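Local coordinates for protein fumarate reductase iron-sulfur subunit (Mycolicibacterium smegmatis, PDB 7D6V) that probably carries electrons through its three iron-sulfur clusters from succinate oxidation to quinone, as the iron-sulfur subunit of a mycobacterial succinate dehydrogenase, at residues Arg176-Asp181 and Ile225-Arg230; Thr187-Glu192 and Ala232-Asp237. All coordinates share one frame; numbering follows the deposited sequence.

Contact 1: Arg176-Asp181 and Ile225-Arg230; sequences RIAELD and IPMKER
A178 and M227 lie nearest each other where helices 171-181 and 219-235 cross at 67°, with the short axes of 176-181 and 225-230 10.2 Å apart at their closest. This is helix-helix packing; segment 176-181 belongs to the 4Fe-4S dicluster domain. The contact is buried. The side chain of M227 is about 11 Å from the bound 3Fe-4S cluster. The side chain of A178 is about 11 Å from the bound 4Fe-4S cluster.

M227 carries the apolar half. Its CG rests on A178 CB at 3.6 Å. The chain then bends at chi2 and chi3. SD lies beside A178 CA at 3.8 Å. The second bend (chi3 -51°) sets CE against I177 CG2 at 3.8 Å, and the two side chains cross at about a right angle. I177 also packs on A194 of helix 191-196, so a third helix joins the packing.

The polar half lies one turn further along both helices. D181 and R230 form a buried salt bridge, their side chains sliding past each other in opposite directions. R230 is extended from CG to NE, and its NH1 meets D181 in the last turn of helix 171-181. The guanidinium has a second partner: its NH2 bonds G215 O of the membrane anchor subunit. D181 O accepts a bond from K218 of that same chain.

The carboxylate and guanidinium planes are turned 68° apart. R230 NH1 donates to D181 OD2 at 2.5 Å, on the anti side of the carboxylate and somewhat out of its plane.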
loop_
_atom_site.group_PDB
_atom_site.type_symbol
_atom_site.label_atom_id
_atom_site.label_comp_id
_atom_site.label_asym_id
_atom_site.label_seq_id
_atom_site.Cartn_x
_atom_site.Cartn_y
_atom_site.Cartn_z
ATOM N N ARG B 176 -9.009 6.493 9.433
ATOM C CA ARG B 176 -7.871 6.714 10.323
ATOM C C ARG B 176 -8.330 7.001 11.749
ATOM O O ARG B 176 -7.725 6.522 12.717
ATOM C CB ARG B 176 -7.014 7.858 9.783
ATOM C CG ARG B 176 -5.990 8.391 10.757
ATOM C CD ARG B 176 -4.634 7.760 10.530
ATOM N NE ARG B 176 -3.607 8.388 11.353
ATOM C CZ ARG B 176 -2.936 7.766 12.313
ATOM N NH1 ARG B 176 -3.179 6.492 12.576
ATOM N NH2 ARG B 176 -2.020 8.420 13.010
ATOM N N ILE B 177 -9.397 7.789 11.897
ATOM C CA ILE B 177 -9.969 8.041 13.217
ATOM C C ILE B 177 -10.454 6.740 13.845
ATOM O O ILE B 177 -10.249 6.499 15.037
ATOM C CB ILE B 177 -11.101 9.080 13.123
ATOM C CG1 ILE B 177 -10.537 10.456 12.772
ATOM C CG2 ILE B 177 -11.874 9.155 14.427
ATOM C CD1 ILE B 177 -11.596 11.490 12.492
ATOM N N ALA B 178 -11.107 5.885 13.055
ATOM C CA ALA B 178 -11.547 4.589 13.569
ATOM C C ALA B 178 -10.362 3.718 13.971
ATOM O O ALA B 178 -10.414 3.010 14.983
ATOM C CB ALA B 178 -12.403 3.875 12.527
ATOM N N GLU B 179 -9.290 3.751 13.180
ATOM C CA GLU B 179 -8.092 2.978 13.490
ATOM C C GLU B 179 -7.469 3.431 14.802
ATOM O O GLU B 179 -7.012 2.605 15.599
ATOM C CB GLU B 179 -7.099 3.096 12.332
ATOM C CG GLU B 179 -5.895 2.170 12.394
ATOM C CD GLU B 179 -4.773 2.716 13.252
ATOM O OE1 GLU B 179 -4.654 3.953 13.351
ATOM O OE2 GLU B 179 -4.015 1.912 13.831
ATOM N N LEU B 180 -7.434 4.741 15.042
ATOM C CA LEU B 180 -6.892 5.238 16.303
ATOM C C LEU B 180 -7.842 4.983 17.467
ATOM O O LEU B 180 -7.393 4.782 18.599
ATOM C CB LEU B 180 -6.576 6.726 16.186
ATOM C CG LEU B 180 -5.310 7.058 15.399
ATOM C CD1 LEU B 180 -5.248 8.536 15.085
ATOM C CD2 LEU B 180 -4.084 6.621 16.169
ATOM N N ASP B 181 -9.150 4.986 17.208
ATOM C CA ASP B 181 -10.130 4.725 18.256
ATOM C C ASP B 181 -10.119 3.267 18.693
ATOM O O ASP B 181 -10.356 2.975 19.869
ATOM C CB ASP B 181 -11.521 5.126 17.766
ATOM C CG ASP B 181 -12.487 5.389 18.898
ATOM O OD1 ASP B 181 -12.264 6.347 19.663
ATOM O OD2 ASP B 181 -13.481 4.646 19.019
ATOM N N ILE B 225 -19.617 2.910 9.758
ATOM C CA ILE B 225 -20.811 2.571 10.534
ATOM C C ILE B 225 -20.491 2.359 12.011
ATOM O O ILE B 225 -21.250 2.854 12.860
ATOM C CB ILE B 225 -21.537 1.375 9.893
ATOM C CG1 ILE B 225 -22.159 1.788 8.561
ATOM C CG2 ILE B 225 -22.610 0.833 10.822
ATOM C CD1 ILE B 225 -22.577 0.633 7.697
ATOM N N PRO B 226 -19.432 1.628 12.391
ATOM C CA PRO B 226 -19.089 1.563 13.823
ATOM C C PRO B 226 -18.825 2.918 14.453
ATOM O O PRO B 226 -19.238 3.157 15.596
ATOM C CB PRO B 226 -17.838 0.678 13.832
ATOM C CG PRO B 226 -17.988 -0.178 12.653
ATOM C CD PRO B 226 -18.627 0.673 11.609
ATOM N N MET B 227 -18.157 3.826 13.739
ATOM C CA MET B 227 -17.901 5.144 14.305
ATOM C C MET B 227 -19.181 5.958 14.414
ATOM O O MET B 227 -19.348 6.730 15.361
ATOM C CB MET B 227 -16.857 5.892 13.480
ATOM C CG MET B 227 -15.454 5.356 13.655
ATOM S SD MET B 227 -14.775 5.662 15.297
ATOM C CE MET B 227 -15.063 7.416 15.478
ATOM N N LYS B 228 -20.096 5.798 13.459
ATOM C CA LYS B 228 -21.393 6.458 13.571
ATOM C C LYS B 228 -22.168 5.933 14.772
ATOM O O LYS B 228 -22.834 6.700 15.473
ATOM C CB LYS B 228 -22.194 6.269 12.286
ATOM C CG LYS B 228 -21.767 7.184 11.158
ATOM C CD LYS B 228 -22.463 6.826 9.864
ATOM C CE LYS B 228 -22.123 7.814 8.761
ATOM N NZ LYS B 228 -22.988 9.022 8.788
ATOM N N GLU B 229 -22.083 4.628 15.027
ATOM C CA GLU B 229 -22.743 4.061 16.199
ATOM C C GLU B 229 -22.124 4.576 17.495
ATOM O O GLU B 229 -22.838 4.840 18.468
ATOM C CB GLU B 229 -22.691 2.538 16.134
ATOM C CG GLU B 229 -23.585 1.943 15.065
ATOM C CD GLU B 229 -25.059 2.171 15.344
ATOM O OE1 GLU B 229 -25.566 1.653 16.360
ATOM O OE2 GLU B 229 -25.714 2.875 14.551
ATOM N N ARG B 230 -20.799 4.726 17.533
ATOM C CA ARG B 230 -20.153 5.289 18.718
ATOM C C ARG B 230 -20.521 6.758 18.915
ATOM O O ARG B 230 -20.743 7.212 20.048
ATOM C CB ARG B 230 -18.641 5.109 18.612
ATOM C CG ARG B 230 -18.233 3.652 18.547
ATOM C CD ARG B 230 -16.751 3.455 18.333
ATOM N NE ARG B 230 -16.419 2.034 18.323
ATOM C CZ ARG B 230 -15.286 1.521 18.787
ATOM N NH1 ARG B 230 -14.356 2.309 19.301
ATOM N NH2 ARG B 230 -15.082 0.214 18.737
#

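Contact 2: Thr187-Glu192 and Ala232-Asp237; sequences TVDRKE and ADRKYD. With UQ1 (ubiquinone-1), chain H.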
loop_
_atom_site.group_PDB
_atom_site.type_symbol
_atom_site.label_atom_id
_atom_site.label_comp_id
_atom_site.label_asym_id
_atom_site.label_seq_id
_atom_site.Cartn_x
_atom_site.Cartn_y
_atom_site.Cartn_z
ATOM N N THR B 187 -5.204 6.686 24.035
ATOM C CA THR B 187 -5.815 7.363 25.171
ATOM C C THR B 187 -6.857 8.402 24.780
ATOM O O THR B 187 -7.846 8.565 25.498
ATOM C CB THR B 187 -4.721 8.027 26.024
ATOM O OG1 THR B 187 -4.017 7.021 26.763
ATOM C CG2 THR B 187 -5.300 9.037 27.001
ATOM N N VAL B 188 -6.690 9.070 23.644
ATOM C CA VAL B 188 -7.591 10.141 23.229
ATOM C C VAL B 188 -8.908 9.554 22.735
ATOM O O VAL B 188 -8.952 8.458 22.167
ATOM C CB VAL B 188 -6.909 11.008 22.152
ATOM C CG1 VAL B 188 -7.787 12.178 21.752
ATOM C CG2 VAL B 188 -5.569 11.496 22.656
ATOM N N ASP B 189 -9.998 10.292 22.955
ATOM C CA ASP B 189 -11.328 9.798 22.605
ATOM C C ASP B 189 -11.635 10.000 21.123
ATOM O O ASP B 189 -11.849 9.030 20.388
ATOM C CB ASP B 189 -12.381 10.489 23.476
ATOM C CG ASP B 189 -13.715 9.773 23.456
ATOM O OD1 ASP B 189 -13.836 8.750 22.754
ATOM O OD2 ASP B 189 -14.643 10.229 24.153
ATOM N N ARG B 190 -11.674 11.255 20.671
ATOM C CA ARG B 190 -11.881 11.672 19.283
ATOM C C ARG B 190 -13.306 11.461 18.779
ATOM O O ARG B 190 -13.607 11.862 17.645
ATOM C CB ARG B 190 -10.923 10.978 18.305
ATOM C CG ARG B 190 -9.455 11.234 18.566
ATOM C CD ARG B 190 -8.604 10.523 17.532
ATOM N NE ARG B 190 -7.227 10.339 17.979
ATOM C CZ ARG B 190 -6.824 9.349 18.767
ATOM N NH1 ARG B 190 -7.693 8.451 19.203
ATOM N NH2 ARG B 190 -5.552 9.261 19.121
ATOM N N LYS B 191 -14.194 10.858 19.570
ATOM C CA LYS B 191 -15.539 10.561 19.087
ATOM C C LYS B 191 -16.325 11.835 18.798
ATOM O O LYS B 191 -16.977 11.947 17.756
ATOM C CB LYS B 191 -16.278 9.690 20.103
ATOM C CG LYS B 191 -15.862 8.229 20.092
ATOM C CD LYS B 191 -16.699 7.420 21.063
ATOM C CE LYS B 191 -16.182 6.002 21.199
ATOM N NZ LYS B 191 -14.873 5.954 21.894
ATOM N N GLU B 192 -16.279 12.806 19.713
ATOM C CA GLU B 192 -16.988 14.064 19.493
ATOM C C GLU B 192 -16.422 14.829 18.306
ATOM O O GLU B 192 -17.177 15.394 17.507
ATOM C CB GLU B 192 -16.936 14.929 20.751
ATOM C CG GLU B 192 -17.662 14.345 21.935
ATOM C CD GLU B 192 -19.149 14.235 21.687
ATOM O OE1 GLU B 192 -19.662 13.101 21.654
ATOM O OE2 GLU B 192 -19.807 15.284 21.525
ATOM N N ALA B 232 -23.317 8.050 17.981
ATOM C CA ALA B 232 -24.687 8.004 18.481
ATOM C C ALA B 232 -24.723 7.649 19.961
ATOM O O ALA B 232 -25.567 8.157 20.705
ATOM C CB ALA B 232 -25.509 7.011 17.667
ATOM N N ASP B 233 -23.828 6.761 20.399
ATOM C CA ASP B 233 -23.651 6.516 21.827
ATOM C C ASP B 233 -23.405 7.820 22.569
ATOM O O ASP B 233 -24.030 8.100 23.595
ATOM C CB ASP B 233 -22.471 5.575 22.067
ATOM C CG ASP B 233 -22.834 4.124 21.926
ATOM O OD1 ASP B 233 -24.030 3.808 21.783
ATOM O OD2 ASP B 233 -21.905 3.298 21.973
ATOM N N ARG B 234 -22.480 8.626 22.055
ATOM C CA ARG B 234 -22.075 9.831 22.771
ATOM C C ARG B 234 -23.098 10.959 22.680
ATOM O O ARG B 234 -23.210 11.756 23.617
ATOM C CB ARG B 234 -20.727 10.315 22.247
ATOM C CG ARG B 234 -19.547 9.471 22.674
ATOM C CD ARG B 234 -19.351 9.534 24.174
ATOM N NE ARG B 234 -18.032 9.048 24.567
ATOM C CZ ARG B 234 -17.731 7.767 24.742
ATOM N NH1 ARG B 234 -18.659 6.836 24.560
ATOM N NH2 ARG B 234 -16.504 7.414 25.100
ATOM N N LYS B 235 -23.846 11.050 21.586
ATOM C CA LYS B 235 -24.610 12.253 21.275
ATOM C C LYS B 235 -26.102 12.029 21.089
ATOM O O LYS B 235 -26.894 12.882 21.488
ATOM C CB LYS B 235 -24.052 12.908 20.004
ATOM C CG LYS B 235 -22.701 13.563 20.176
ATOM C CD LYS B 235 -22.141 14.011 18.843
ATOM C CE LYS B 235 -22.772 15.308 18.389
ATOM N NZ LYS B 235 -22.231 16.476 19.129
ATOM N N TYR B 236 -26.513 10.915 20.488
ATOM C CA TYR B 236 -27.884 10.753 20.017
ATOM C C TYR B 236 -28.600 9.595 20.700
ATOM O O TYR B 236 -29.457 8.948 20.097
ATOM C CB TYR B 236 -27.909 10.564 18.501
ATOM C CG TYR B 236 -27.143 11.616 17.742
ATOM C CD1 TYR B 236 -27.462 12.959 17.867
ATOM C CD2 TYR B 236 -26.100 11.267 16.900
ATOM C CE1 TYR B 236 -26.765 13.923 17.180
ATOM C CE2 TYR B 236 -25.397 12.227 16.206
ATOM C CZ TYR B 236 -25.735 13.552 16.351
ATOM O OH TYR B 236 -25.041 14.517 15.664
ATOM N N ASP B 237 -28.270 9.325 21.954
ATOM C CA ASP B 237 -28.863 8.206 22.685
ATOM C C ASP B 237 -29.618 8.731 23.894
ATOM O O ASP B 237 -28.985 9.156 24.879
ATOM C CB ASP B 237 -27.787 7.211 23.112
ATOM C CG ASP B 237 -28.295 5.787 23.157
ATOM O OD1 ASP B 237 -27.546 4.879 22.752
ATOM O OD2 ASP B 237 -29.441 5.572 23.598
HETATM C C1 UQ1 H . -30.076 16.642 17.462
HETATM O O1 UQ1 H . -29.412 16.053 18.242
HETATM C C2 UQ1 H . -29.495 17.829 16.700
HETATM O O2 UQ1 H . -28.172 18.227 16.922
HETATM C CM2 UQ1 H . -28.043 19.416 17.646
HETATM C C3 UQ1 H . -30.359 18.582 15.693
HETATM O O3 UQ1 H . -29.829 19.672 14.994
HETATM C CM3 UQ1 H . -29.160 19.325 13.816
HETATM C C4 UQ1 H . -31.800 18.150 15.452
HETATM O O4 UQ1 H . -32.470 18.735 14.672
HETATM C C5 UQ1 H . -32.380 16.962 16.214
HETATM C CM5 UQ1 H . -33.822 16.526 15.973
HETATM C C6 UQ1 H . -31.517 16.211 17.221
HETATM C C7 UQ1 H . -32.091 15.019 17.980
HETATM C C8 UQ1 H . -31.806 13.763 17.161
HETATM C C9 UQ1 H . -31.520 12.623 17.746
HETATM C C10 UQ1 H . -31.467 12.536 19.269
HETATM C C11 UQ1 H . -31.239 11.388 16.895
#
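A salt-bridge network of D189, K191 and R234 ties segment 187-192 to the end of helix 219-235 at the protein surface. The same end of the helix leads to Y236, which packs against ubiquinone-1.

D189 and R234 meet tip to tip in a salt bridge. D189 OD2 lies at the edge of the guanidinium, 3.5 Å from R234 NH2. The other oxygen, D189 OD1, takes a hydrogen bond from K191 NZ at 3.1 Å, nearly in line with the C-O bond. The K191 chain passes over the guanidinium of R234, and its CD sits above the centre of one face, 3.8 Å from R234 CZ.

E192 covers the next part of the helix. The bend at chi2 (-65°) turns its CD back, and E192 OE1 touches R234 CB at 3.0 Å and also K235 CG. E192 OE2 also makes a long salt bridge to K235 NZ, at 3.6 Å.

Y236 turns to the quinone instead. Y236 CB is 3.8 Å from UQ1 C11 of the prenyl tail. Y236 CE1 is 3.6 Å from the carbonyl oxygen UQ1 O1, which lies at the edge of the tyrosine ring. The neighbouring D233 and D237 bridge to R156 of the membrane anchor subunit.

K191 NZ and R234 NH2 are like charges only 3.9 Å apart. The carboxylate of D189 contacts both, so it probably offsets their repulsion.

In the fold
Contact 1 is buried packing and contact 2 lies at the surface, with their centres about 9 Å apart. Both use helix 219-235. Contact 1 joins it to helix 171-181, and contact 2 joins its end to the start of the next helix, 191-196. In contact 1 a methionine packs on apolar side chains beside one ion pair; in contact 2 charged side chains do the joining, partly through salt bridges and partly through their aliphatic parts. The two meet at K191, among other places: its NZ makes a weak, long ion pair to D181 OD2 while its CE packs on R230 CB. The membrane anchor subunit borders both; ubiquinone-1 is touched by Y236 of contact 2.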